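Uncharacterized protein (Bacillus subtilis, PDB 5DQV) hydrolyses nucleotides as a metal-dependent pyrophosphohydrolase of the HD-domain family. Local coordinates at the interface of chains A and B. Sequence-based numbering; all coordinates share one arbitrary frame. Chains: chain A/B, Uncharacterized protein.

The interface of chains A and B. Residues chain A 34, 38, 138, 142; chain B 154-155, 203.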
ATOM      1  N   LEU A  34       8.685   9.767  -9.697  1.00 29.35           N
ATOM      2  CA  LEU A  34       7.273   9.605 -10.048  1.00 29.68           C
ATOM      3  C   LEU A  34       6.385  10.593  -9.260  1.00 27.64           C
ATOM      4  O   LEU A  34       5.520  11.233  -9.839  1.00 26.45           O
ATOM      5  CB  LEU A  34       6.833   8.163  -9.851  1.00 33.27           C
ATOM      6  CG  LEU A  34       7.592   7.178 -10.783  1.00 36.68           C
ATOM      7  CD1 LEU A  34       7.072   5.740 -10.654  1.00 39.61           C
ATOM      8  CD2 LEU A  34       7.476   7.676 -12.215  1.00 37.29           C
ATOM      9  N   ARG A  38       4.188  13.785 -10.846  1.00 24.84           N
ATOM     10  CA  ARG A  38       2.761  13.936 -10.584  1.00 23.88           C
ATOM     11  C   ARG A  38       2.485  15.299  -9.953  1.00 22.26           C
ATOM     12  O   ARG A  38       1.502  15.989 -10.293  1.00 21.03           O
ATOM     13  CB  ARG A  38       2.215  12.803  -9.665  1.00 25.37           C
ATOM     14  CG  ARG A  38       2.212  11.420 -10.270  1.00 26.80           C
ATOM     15  CD  ARG A  38       1.480  10.388  -9.413  1.00 26.42           C
ATOM     16  NE  ARG A  38       2.011  10.331  -8.053  1.00 23.07           N
ATOM     17  CZ  ARG A  38       2.945   9.522  -7.602  1.00 25.93           C
ATOM     18  NH1 ARG A  38       3.587   8.698  -8.395  1.00 32.77           N
ATOM     19  NH2 ARG A  38       3.316   9.610  -6.346  1.00 29.89           N
ATOM     20  N   VAL A 138      -4.157   7.484  -5.076  1.00 20.54           N
ATOM     21  CA  VAL A 138      -2.705   7.570  -5.057  1.00 22.25           C
ATOM     22  C   VAL A 138      -2.166   7.701  -3.624  1.00 21.11           C
ATOM     23  O   VAL A 138      -1.176   7.032  -3.254  1.00 18.28           O
ATOM     24  CB  VAL A 138      -2.139   8.675  -6.042  1.00 21.98           C
ATOM     25  CG1 VAL A 138      -2.745   9.969  -5.766  1.00 26.57           C
ATOM     26  CG2 VAL A 138      -0.650   8.811  -5.878  1.00 23.67           C
ATOM     27  N   ARG A 142       0.459   5.203  -1.603  1.00 24.31           N
ATOM     28  CA  ARG A 142       1.690   5.720  -1.024  1.00 26.17           C
ATOM     29  C   ARG A 142       1.794   5.379   0.460  1.00 25.61           C
ATOM     30  O   ARG A 142       2.874   5.044   0.942  1.00 27.75           O
ATOM     31  CB  ARG A 142       1.810   7.214  -1.278  1.00 25.16           C
ATOM     32  CG  ARG A 142       2.106   7.561  -2.704  1.00 27.13           C
ATOM     33  CD  ARG A 142       2.175   9.069  -2.874  1.00 26.95           C
ATOM     34  NE  ARG A 142       3.409   9.555  -2.265  1.00 28.91           N
ATOM     35  CZ  ARG A 142       3.607  10.760  -1.733  1.00 31.24           C
ATOM     36  NH1 ARG A 142       2.656  11.697  -1.710  1.00 28.30           N
ATOM     37  NH2 ARG A 142       4.789  11.027  -1.221  1.00 34.27           N
TER
ATOM     38  N   LEU B 154       5.333   2.025  -7.437  1.00 43.54           N
ATOM     39  CA  LEU B 154       3.881   2.044  -7.454  1.00 39.85           C
ATOM     40  C   LEU B 154       3.368   1.547  -8.826  1.00 39.61           C
ATOM     41  O   LEU B 154       2.412   0.752  -8.902  1.00 37.86           O
ATOM     42  CB  LEU B 154       3.418   3.473  -7.202  1.00 38.02           C
ATOM     43  CG  LEU B 154       2.046   3.748  -6.654  1.00 39.06           C
ATOM     44  CD1 LEU B 154       2.074   5.174  -5.986  1.00 38.99           C
ATOM     45  CD2 LEU B 154       0.948   3.601  -7.737  1.00 38.46           C
ATOM     46  N   TYR B 155       3.995   2.098  -9.867  1.00 41.75           N
ATOM     47  CA  TYR B 155       3.788   1.781 -11.278  1.00 44.49           C
ATOM     48  C   TYR B 155       5.108   2.084 -12.006  1.00 49.46           C
ATOM     49  O   TYR B 155       6.083   2.489 -11.376  1.00 50.01           O
ATOM     50  CB  TYR B 155       2.659   2.607 -11.911  1.00 42.06           C
ATOM     51  CG  TYR B 155       2.865   4.106 -11.755  1.00 40.78           C
ATOM     52  CD1 TYR B 155       2.508   4.733 -10.573  1.00 37.21           C
ATOM     53  CD2 TYR B 155       3.439   4.884 -12.764  1.00 43.34           C
ATOM     54  CE1 TYR B 155       2.719   6.084 -10.389  1.00 37.93           C
ATOM     55  CE2 TYR B 155       3.636   6.256 -12.598  1.00 40.76           C
ATOM     56  CZ  TYR B 155       3.268   6.830 -11.400  1.00 37.54           C
ATOM     57  OH  TYR B 155       3.431   8.148 -11.155  1.00 36.52           O
ATOM     58  N   ILE B 203      -3.710   9.290 -12.171  1.00 37.92           N
ATOM     59  CA  ILE B 203      -2.395   9.212 -12.817  1.00 37.94           C
ATOM     60  C   ILE B 203      -2.595   8.863 -14.297  1.00 42.54           C
ATOM     61  O   ILE B 203      -2.467   7.685 -14.683  1.00 42.60           O
ATOM     62  CB  ILE B 203      -1.477   8.102 -12.134  1.00 36.12           C
ATOM     63  CG1 ILE B 203      -1.451   8.258 -10.620  1.00 32.44           C
ATOM     64  CG2 ILE B 203      -0.045   8.127 -12.713  1.00 36.01           C
ATOM     65  CD1 ILE B 203      -0.562   7.297  -9.857  1.00 28.97           C
TER
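A:Arg38 and B:Tyr155 are joined by a hydrogen bond across the interface. NH1 of the A:Arg38 guanidinium donates to the phenol oxygen OH of B:Tyr155 over 2.8 Å, with 159° at the hydrogen. The oxygen lies at the edge of the guanidinium, almost exactly in its plane. The two side chains run past each other in opposite directions, and their flat groups are turned 66° apart. The arginine chain bends at chi3 (-55°), which turns the guanidinium toward the preceding helical turn. There the backbone O of A:Leu34 lies over one face, toward its rim, 3.4 Å from the plane.

Apolar contacts flank this bond. A:Leu34 and B:Tyr155 meet tip to tip. CD1 of the leucine sits over one ring face, toward the rim, 4.0 Å from CE2 of B:Tyr155. CD2 also reaches this side of the ring. Within chain B, CD2 of B:Leu154 lies at the ring edge. The methylene CD of A:Arg38 packs on CD1 of B:Ile203 at 3.7 Å, so the arginine uses its aliphatic stem as well as its tip. More loosely, CD1 of B:Leu154 touches CG of A:Arg142 at 4.1 Å.

An alanine in place of A:Arg38 would probably leave the B:Tyr155 hydroxyl without this donor and open a gap beside the B:Ile203 methyl.

Chain A supplies residues from helices 33-50 and 136-150, and chain B supplies loop residues. The whole interface is two-fold symmetric, so the contact recurs with the chains exchanged. Helix 33-50 also carries the nickel ligand A:His35, next to A:Leu34. The patch may help hold the two chains together, and through helix 33-50 it probably lies near the metal site, although the structure alone does not establish the oligomeric state in solution.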